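D-glycero-alpha-D-manno-heptose 7-phosphate kinase (Campylobacter jejuni subsp. jejuni, PDB 4N3O) phosphorylates D-glycero-alpha-D-manno-heptose 7-phosphate at its C-1 position with ATP, an early step in making GDP-heptose for the capsule polysaccharide. Local coordinates at residues D109-S112 with G113-L116; G159-Q162 with D163-A166; T333-G336 with V337-W340. All coordinates share one frame; numbering follows the deposited sequence.

Contact 1 (D109-S112 with G113-L116); sequences DVPS and GSGL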
ATOM      1  N   ASP A 109       7.680  -0.926  -9.385  1.00 44.29           N
ATOM      2  CA  ASP A 109       7.276   0.310  -8.688  1.00 42.56           C
ATOM      3  C   ASP A 109       8.467   1.090  -8.139  1.00 46.44           C
ATOM      4  O   ASP A 109       8.308   2.242  -7.744  1.00 49.95           O
ATOM      5  CB  ASP A 109       6.328   0.007  -7.535  1.00 40.52           C
ATOM      6  CG  ASP A 109       4.966  -0.383  -7.997  1.00 38.49           C
ATOM      7  OD1 ASP A 109       4.593   0.041  -9.093  1.00 42.05           O
ATOM      8  OD2 ASP A 109       4.257  -1.105  -7.271  1.00 37.50           O
ATOM      9  N   VAL A 110       9.643   0.464  -8.102  1.00 47.54           N
ATOM     10  CA  VAL A 110      10.844   1.114  -7.594  1.00 52.98           C
ATOM     11  C   VAL A 110      11.931   1.114  -8.657  1.00 53.66           C
ATOM     12  O   VAL A 110      11.976   0.222  -9.480  1.00 51.39           O
ATOM     13  CB  VAL A 110      11.401   0.431  -6.328  1.00 53.20           C
ATOM     14  CG1 VAL A 110      10.299   0.262  -5.290  1.00 53.17           C
ATOM     15  CG2 VAL A 110      12.026  -0.917  -6.662  1.00 52.79           C
ATOM     16  N   PRO A 111      12.825   2.114  -8.614  1.00 63.52           N
ATOM     17  CA  PRO A 111      13.910   2.247  -9.586  1.00 68.74           C
ATOM     18  C   PRO A 111      14.958   1.133  -9.543  1.00 70.92           C
ATOM     19  O   PRO A 111      15.081   0.387  -8.555  1.00 63.14           O
ATOM     20  CB  PRO A 111      14.579   3.591  -9.205  1.00 73.22           C
ATOM     21  CG  PRO A 111      13.628   4.277  -8.280  1.00 72.71           C
ATOM     22  CD  PRO A 111      12.872   3.181  -7.596  1.00 69.53           C
ATOM     23  N   SER A 112      15.719   1.058 -10.624  1.00 76.50           N
ATOM     24  CA  SER A 112      16.792   0.088 -10.772  1.00 86.80           C
ATOM     25  C   SER A 112      17.843   0.230  -9.660  1.00 86.40           C
ATOM     26  O   SER A 112      18.154   1.344  -9.225  1.00 87.25           O
ATOM     27  CB  SER A 112      17.454   0.284 -12.147  1.00 90.23           C
ATOM     28  OG  SER A 112      18.516  -0.630 -12.359  1.00 93.89           O
ATOM     29  N   GLY A 113      18.356  -0.906  -9.183  1.00 82.53           N
ATOM     30  CA  GLY A 113      19.411  -0.915  -8.166  1.00 87.03           C
ATOM     31  C   GLY A 113      18.979  -1.072  -6.720  1.00 82.89           C
ATOM     32  O   GLY A 113      19.796  -1.405  -5.861  1.00 84.61           O
ATOM     33  N   SER A 114      17.706  -0.825  -6.440  1.00 77.23           N
ATOM     34  CA  SER A 114      17.183  -0.940  -5.076  1.00 76.06           C
ATOM     35  C   SER A 114      17.527  -2.314  -4.439  1.00 73.89           C
ATOM     36  O   SER A 114      17.728  -3.318  -5.143  1.00 73.42           O
ATOM     37  CB  SER A 114      15.671  -0.695  -5.097  1.00 75.39           C
ATOM     38  OG  SER A 114      15.361   0.499  -5.814  1.00 76.01           O
ATOM     39  N   GLY A 115      17.619  -2.342  -3.111  1.00 68.34           N
ATOM     40  CA  GLY A 115      17.958  -3.575  -2.381  1.00 64.05           C
ATOM     41  C   GLY A 115      16.738  -4.200  -1.738  1.00 59.57           C
ATOM     42  O   GLY A 115      16.750  -4.533  -0.547  1.00 59.18           O
ATOM     43  N   LEU A 116      15.700  -4.387  -2.550  1.00 55.15           N
ATOM     44  CA  LEU A 116      14.426  -4.920  -2.082  1.00 52.36           C
ATOM     45  C   LEU A 116      14.029  -6.250  -2.722  1.00 46.69           C
ATOM     46  O   LEU A 116      12.861  -6.601  -2.706  1.00 43.11           O
ATOM     47  CB  LEU A 116      13.323  -3.881  -2.353  1.00 52.67           C
ATOM     48  CG  LEU A 116      13.524  -2.511  -1.707  1.00 55.59           C
ATOM     49  CD1 LEU A 116      12.435  -1.531  -2.111  1.00 57.43           C
ATOM     50  CD2 LEU A 116      13.562  -2.663  -0.198  1.00 61.70           C
TER

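Contact 2 (G159-Q162 with D163-A166); sequences GGAQ and DQYA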
ATOM      1  N   GLY A 159      23.763 -17.597  -1.694  1.00115.24           N
ATOM      2  CA  GLY A 159      23.305 -17.264  -0.342  1.00112.25           C
ATOM      3  C   GLY A 159      22.013 -17.947   0.081  1.00106.60           C
ATOM      4  O   GLY A 159      21.627 -17.863   1.250  1.00111.07           O
ATOM      5  N   GLY A 160      21.345 -18.620  -0.859  1.00 97.84           N
ATOM      6  CA  GLY A 160      20.087 -19.322  -0.573  1.00 91.76           C
ATOM      7  C   GLY A 160      18.912 -18.721  -1.320  1.00 82.10           C
ATOM      8  O   GLY A 160      18.992 -17.601  -1.823  1.00 72.95           O
ATOM      9  N   ALA A 161      17.803 -19.453  -1.360  1.00 77.91           N
ATOM     10  CA  ALA A 161      16.610 -19.011  -2.095  1.00 76.32           C
ATOM     11  C   ALA A 161      15.738 -18.000  -1.331  1.00 74.58           C
ATOM     12  O   ALA A 161      14.542 -17.873  -1.594  1.00 69.22           O
ATOM     13  CB  ALA A 161      15.788 -20.222  -2.502  1.00 76.56           C
ATOM     14  N   GLN A 162      16.371 -17.251  -0.431  1.00 74.41           N
ATOM     15  CA  GLN A 162      15.696 -16.274   0.427  1.00 67.82           C
ATOM     16  C   GLN A 162      14.692 -15.389  -0.294  1.00 61.94           C
ATOM     17  O   GLN A 162      13.523 -15.326   0.075  1.00 63.66           O
ATOM     18  CB  GLN A 162      16.725 -15.319   1.037  1.00 71.12           C
ATOM     19  CG  GLN A 162      17.970 -15.943   1.633  1.00 76.52           C
ATOM     20  CD  GLN A 162      18.947 -14.884   2.106  1.00 79.64           C
ATOM     21  OE1 GLN A 162      18.619 -13.699   2.155  1.00 79.31           O
ATOM     22  NE2 GLN A 162      20.155 -15.307   2.456  1.00 87.70           N
ATOM     23  N   ASP A 163      15.174 -14.688  -1.313  1.00 56.61           N
ATOM     24  CA  ASP A 163      14.373 -13.714  -2.040  1.00 52.97           C
ATOM     25  C   ASP A 163      13.264 -14.301  -2.891  1.00 50.34           C
ATOM     26  O   ASP A 163      12.223 -13.633  -3.092  1.00 45.76           O
ATOM     27  CB  ASP A 163      15.276 -12.821  -2.890  1.00 57.61           C
ATOM     28  CG  ASP A 163      16.196 -11.938  -2.045  1.00 62.92           C
ATOM     29  OD1 ASP A 163      15.927 -11.787  -0.829  1.00 62.92           O
ATOM     30  OD2 ASP A 163      17.174 -11.381  -2.602  1.00 67.04           O
ATOM     31  N   GLN A 164      13.471 -15.530  -3.377  1.00 46.85           N
ATOM     32  CA  GLN A 164      12.478 -16.205  -4.208  1.00 46.74           C
ATOM     33  C   GLN A 164      11.303 -16.708  -3.363  1.00 45.17           C
ATOM     34  O   GLN A 164      10.149 -16.701  -3.832  1.00 44.74           O
ATOM     35  CB  GLN A 164      13.089 -17.368  -5.001  1.00 49.51           C
ATOM     36  CG  GLN A 164      14.128 -16.967  -6.041  1.00 53.00           C
ATOM     37  CD  GLN A 164      15.489 -16.627  -5.449  1.00 57.25           C
ATOM     38  OE1 GLN A 164      15.815 -17.017  -4.321  1.00 61.01           O
ATOM     39  NE2 GLN A 164      16.303 -15.922  -6.222  1.00 59.20           N
ATOM     40  N   TYR A 165      11.592 -17.149  -2.136  1.00 42.86           N
ATOM     41  CA  TYR A 165      10.545 -17.637  -1.248  1.00 44.18           C
ATOM     42  C   TYR A 165       9.691 -16.473  -0.762  1.00 41.28           C
ATOM     43  O   TYR A 165       8.495 -16.608  -0.626  1.00 39.77           O
ATOM     44  CB  TYR A 165      11.096 -18.398  -0.028  1.00 45.35           C
ATOM     45  CG  TYR A 165      11.796 -19.712  -0.318  1.00 48.82           C
ATOM     46  CD1 TYR A 165      11.162 -20.720  -1.027  1.00 50.94           C
ATOM     47  CD2 TYR A 165      13.069 -19.981   0.205  1.00 52.68           C
ATOM     48  CE1 TYR A 165      11.792 -21.941  -1.270  1.00 52.16           C
ATOM     49  CE2 TYR A 165      13.698 -21.200  -0.021  1.00 53.93           C
ATOM     50  CZ  TYR A 165      13.056 -22.177  -0.764  1.00 54.08           C
ATOM     51  OH  TYR A 165      13.671 -23.394  -0.996  1.00 54.19           O
ATOM     52  N   ALA A 166      10.320 -15.336  -0.487  1.00 41.26           N
ATOM     53  CA  ALA A 166       9.589 -14.162  -0.029  1.00 40.80           C
ATOM     54  C   ALA A 166       8.626 -13.687  -1.110  1.00 41.05           C
ATOM     55  O   ALA A 166       7.448 -13.423  -0.837  1.00 43.40           O
ATOM     56  CB  ALA A 166      10.553 -13.031   0.325  1.00 42.34           C
TER
HETATM   57  O   HOH W   1      17.795 -15.126  -2.579  1.00 57.56           O

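Contact 3 (T333-G336 with V337-W340); sequences TKEG and VKSW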
ATOM      1  N   THR A 333       2.425  -6.817   3.100  1.00 39.35           N
ATOM      2  CA  THR A 333       1.349  -7.605   2.482  1.00 38.15           C
ATOM      3  C   THR A 333       1.354  -9.029   2.973  1.00 40.96           C
ATOM      4  O   THR A 333       2.390  -9.543   3.400  1.00 40.70           O
ATOM      5  CB  THR A 333       1.475  -7.694   0.960  1.00 41.06           C
ATOM      6  OG1 THR A 333       2.700  -8.366   0.620  1.00 38.21           O
ATOM      7  CG2 THR A 333       1.423  -6.318   0.341  1.00 43.20           C
ATOM      8  N   LYS A 334       0.188  -9.661   2.854  1.00 43.75           N
ATOM      9  CA  LYS A 334      -0.059 -11.033   3.289  1.00 53.61           C
ATOM     10  C   LYS A 334       0.263 -12.037   2.208  1.00 51.61           C
ATOM     11  O   LYS A 334       0.692 -13.144   2.494  1.00 58.09           O
ATOM     12  CB  LYS A 334      -1.558 -11.198   3.612  1.00 59.27           C
ATOM     13  CG  LYS A 334      -2.076 -10.312   4.737  1.00 66.32           C
ATOM     14  CD  LYS A 334      -1.974 -10.964   6.101  1.00 70.59           C
ATOM     15  CE  LYS A 334      -3.039 -12.035   6.261  1.00 76.33           C
ATOM     16  NZ  LYS A 334      -3.020 -12.642   7.616  1.00 85.39           N
ATOM     17  N   GLU A 335       0.006 -11.656   0.965  1.00 51.70           N
ATOM     18  CA  GLU A 335       0.218 -12.536  -0.166  1.00 54.27           C
ATOM     19  C   GLU A 335       1.546 -12.375  -0.862  1.00 46.07           C
ATOM     20  O   GLU A 335       2.187 -11.329  -0.805  1.00 44.08           O
ATOM     21  CB  GLU A 335      -0.867 -12.300  -1.244  1.00 62.77           C
ATOM     22  CG  GLU A 335      -2.126 -13.146  -1.135  1.00 76.12           C
ATOM     23  CD  GLU A 335      -3.016 -13.027  -2.379  1.00 86.42           C
ATOM     24  OE1 GLU A 335      -3.484 -11.905  -2.688  1.00 95.78           O
ATOM     25  OE2 GLU A 335      -3.267 -14.063  -3.041  1.00 86.99           O
ATOM     26  N   GLY A 336       1.916 -13.430  -1.569  1.00 44.31           N
ATOM     27  CA  GLY A 336       3.076 -13.417  -2.442  1.00 44.04           C
ATOM     28  C   GLY A 336       2.510 -13.160  -3.840  1.00 42.77           C
ATOM     29  O   GLY A 336       1.463 -12.505  -3.987  1.00 40.38           O
ATOM     30  N   VAL A 337       3.163 -13.710  -4.862  1.00 41.15           N
ATOM     31  CA  VAL A 337       2.738 -13.495  -6.236  1.00 39.12           C
ATOM     32  C   VAL A 337       1.278 -13.866  -6.475  1.00 39.68           C
ATOM     33  O   VAL A 337       0.819 -14.905  -6.024  1.00 39.37           O
ATOM     34  CB  VAL A 337       3.613 -14.294  -7.231  1.00 38.65           C
ATOM     35  CG1 VAL A 337       3.394 -15.789  -7.076  1.00 38.56           C
ATOM     36  CG2 VAL A 337       3.332 -13.856  -8.659  1.00 37.04           C
ATOM     37  N   LYS A 338       0.537 -12.985  -7.145  1.00 41.27           N
ATOM     38  CA  LYS A 338      -0.842 -13.309  -7.512  1.00 43.14           C
ATOM     39  C   LYS A 338      -0.978 -13.159  -9.032  1.00 36.81           C
ATOM     40  O   LYS A 338      -0.223 -12.435  -9.655  1.00 35.34           O
ATOM     41  CB  LYS A 338      -1.896 -12.453  -6.783  1.00 48.63           C
ATOM     42  CG  LYS A 338      -2.051 -11.016  -7.255  1.00 53.88           C
ATOM     43  CD  LYS A 338      -1.463  -9.988  -6.308  1.00 59.82           C
ATOM     44  CE  LYS A 338      -2.366  -9.827  -5.099  1.00 59.97           C
ATOM     45  NZ  LYS A 338      -1.863  -8.762  -4.201  1.00 60.25           N
ATOM     46  N   SER A 339      -1.920 -13.870  -9.624  1.00 35.56           N
ATOM     47  CA  SER A 339      -2.141 -13.780 -11.057  1.00 35.85           C
ATOM     48  C   SER A 339      -3.595 -13.911 -11.370  1.00 35.01           C
ATOM     49  O   SER A 339      -4.341 -14.487 -10.602  1.00 35.39           O
ATOM     50  CB  SER A 339      -1.437 -14.914 -11.773  1.00 36.23           C
ATOM     51  OG  SER A 339      -2.008 -16.108 -11.333  1.00 38.24           O
ATOM     52  N   TRP A 340      -3.980 -13.396 -12.528  1.00 35.67           N
ATOM     53  CA  TRP A 340      -5.349 -13.485 -12.991  1.00 37.29           C
ATOM     54  C   TRP A 340      -5.367 -13.391 -14.497  1.00 39.29           C
ATOM     55  O   TRP A 340      -4.415 -12.930 -15.111  1.00 39.20           O
ATOM     56  CB  TRP A 340      -6.229 -12.397 -12.349  1.00 37.11           C
ATOM     57  CG  TRP A 340      -5.847 -10.941 -12.647  1.00 35.97           C
ATOM     58  CD1 TRP A 340      -6.432 -10.117 -13.564  1.00 36.21           C
ATOM     59  CD2 TRP A 340      -4.848 -10.151 -11.986  1.00 33.70           C
ATOM     60  NE1 TRP A 340      -5.869  -8.868 -13.515  1.00 35.65           N
ATOM     61  CE2 TRP A 340      -4.895  -8.859 -12.549  1.00 34.74           C
ATOM     62  CE3 TRP A 340      -3.923 -10.408 -10.971  1.00 33.76           C
ATOM     63  CZ2 TRP A 340      -4.029  -7.836 -12.156  1.00 32.66           C
ATOM     64  CZ3 TRP A 340      -3.068  -9.379 -10.567  1.00 31.45           C
ATOM     65  CH2 TRP A 340      -3.128  -8.117 -11.157  1.00 30.64           C
TER

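Contact 1 (D109-S112 with G113-L116)
Ser-114 closes a type II beta turn, and its side chain reaches back to Pro-111 and Val-110. Its CB lies 4.0 Å from CG2 of Val-110 and 3.7 Å from the carbonyl O of Pro-111. With chi1 at -50°, OG lies beside its own backbone N and anti to the carbonyl carbon, within reach of O of Pro-111. There OG donates a hydrogen bond of 2.8 Å to O of Pro-111. The hydroxyl approaches at a C=O...O angle of 141° and sits 29° off the carbonyl plane. The same OG also rests 3.7 Å from CG2 of Val-110, so one side of the hydroxyl is apolar. The other branch of Val-110 faces onward along the chain: its CG1 packs 4.2 Å from CD1 of Leu-116. Both side chains also touch Leu-13 of strand 6-21. Gly-113 takes the third position of the turn, which runs from Pro-111 to Ser-114. Its backbone has a positive phi, which suits glycine. The serine thus clips a glycine-rich turn between strand 102-108 and helix 118-134. This is the phosphate-binding loop of GHMP kinases, and residues 113-116 probably help to bind ATP, as in relatives.

Contact 2 (G159-Q162 with D163-A166)
Ala-161 and Tyr-165 meet one turn apart at the start of helix 162-169, where Ala-161 is the N-cap residue. This is the tight part of the contact. CB of Ala-161 presses against the CE2 side of the tyrosine ring, 3.4 Å from CE2 itself. The carbonyl O of Ala-161 accepts the N-H of Tyr-165 at 3.1 Å, nearly in line with the C=O bond (172°). A second, weak bond reaches that oxygen from N of Gln-164. One residue on, O of Gln-162 takes N of Ala-166 at 3.3 Å. Tyr-148 of helix 140-153 covers Ala-161, and Met-175 of strand 172-178 touches the tyrosine. Buried Gln-164 belongs here too. It bends at its second torsion (chi2 77°), which brings OE1 back to 3.1 Å from CA of Ala-161. A water gives hydrogen bonds to this OE1 and to O of Gly-160. It accepts one from N of Asp-163, at 2.9 Å.

The loose side lies along the loop, where Gln-162 extends. Its NE2 gives O of Gly-159 a bond of 3.2 Å from well above the carbonyl plane, and Gly-159 itself is poorly ordered and exposed.

Asp-163, probably the proton acceptor, as in related kinases, uses OD1 for a salt bridge with NE of Arg-14, the likely transition-state stabiliser. NE2 of Gln-164 gives a weak hydrogen bond to OE1 of Glu-151, a probable magnesium ligand. The helix start therefore holds its first turn by backbone bonds and one water, and places Asp-163 and Gln-164 beside residues that probably form the catalytic centre.

Contact 3 (T333-G336 with V337-W340)
The loop that leads into the last strand of the chain, 338-341, carries this contact. That strand runs antiparallel to strand 6-21 on the large mixed sheet. Glu-335 stands just before it and Lys-338 opens it. Their side chains cross at about a right angle, and they meet near their charged ends. The nearest approach is to carbon: OE1 of Glu-335 lies 3.4 Å from CE of Lys-338. The ammonium is a little farther, with NZ 3.8 Å from the same OE1. This is a long salt bridge.

The torsions explain the meeting. Glu-335 runs extended beyond CG (chi2 -169°) and so carries its carboxylate well clear of its own backbone. Lys-338 places CG between its backbone N and carbonyl carbon (chi1 75°). It then bends at both the second and third torsions, and these bends fold the lysine back to the glutamate.

Gly-336 and Val-337 form the chain between the two charges. The carbonyl O of Gly-336 comes 3.3 Å from N of Lys-338, but the angle is too poor for a hydrogen bond. The backbone of Lys-338 is hydrogen-bonded to that of Gln-10 in strand 6-21. Val-337 points away from the loop, against Thr-11 of strand 6-21 and against Val-124 and Lys-128 of helix 118-134. Farther along, NE1 of Trp-340 is hydrogen-bonded to Glu-197 of the second subunit.

Glu-335 is exposed and Lys-338 is partly exposed. A long ion pair near solvent probably adds only modest energy. The firmer hold on this loop should come from the strand bonds and from buried Val-337, with the charges giving a weak electrostatic tie across the loop.

How the contacts relate
From the N terminus, contact 1 comes first, in the loop between strand 102-108 and helix 118-134. Contact 2 follows, where the loop after helix 140-153 enters helix 162-169. Contact 3 comes last, before strand 338-341. The three lie in series, and none nests or crosses. Each is local: a beta turn, a helix start and a loop entering a strand. Contacts 1 and 2, with centres about 17 Å apart, do not touch, but both come close to Arg-14 of strand 6-21, so the probable ATP loop and the helix with the probable proton acceptor border one residue. Contact 3 rests on that same strand and brings the C-terminal end back to the large sheet.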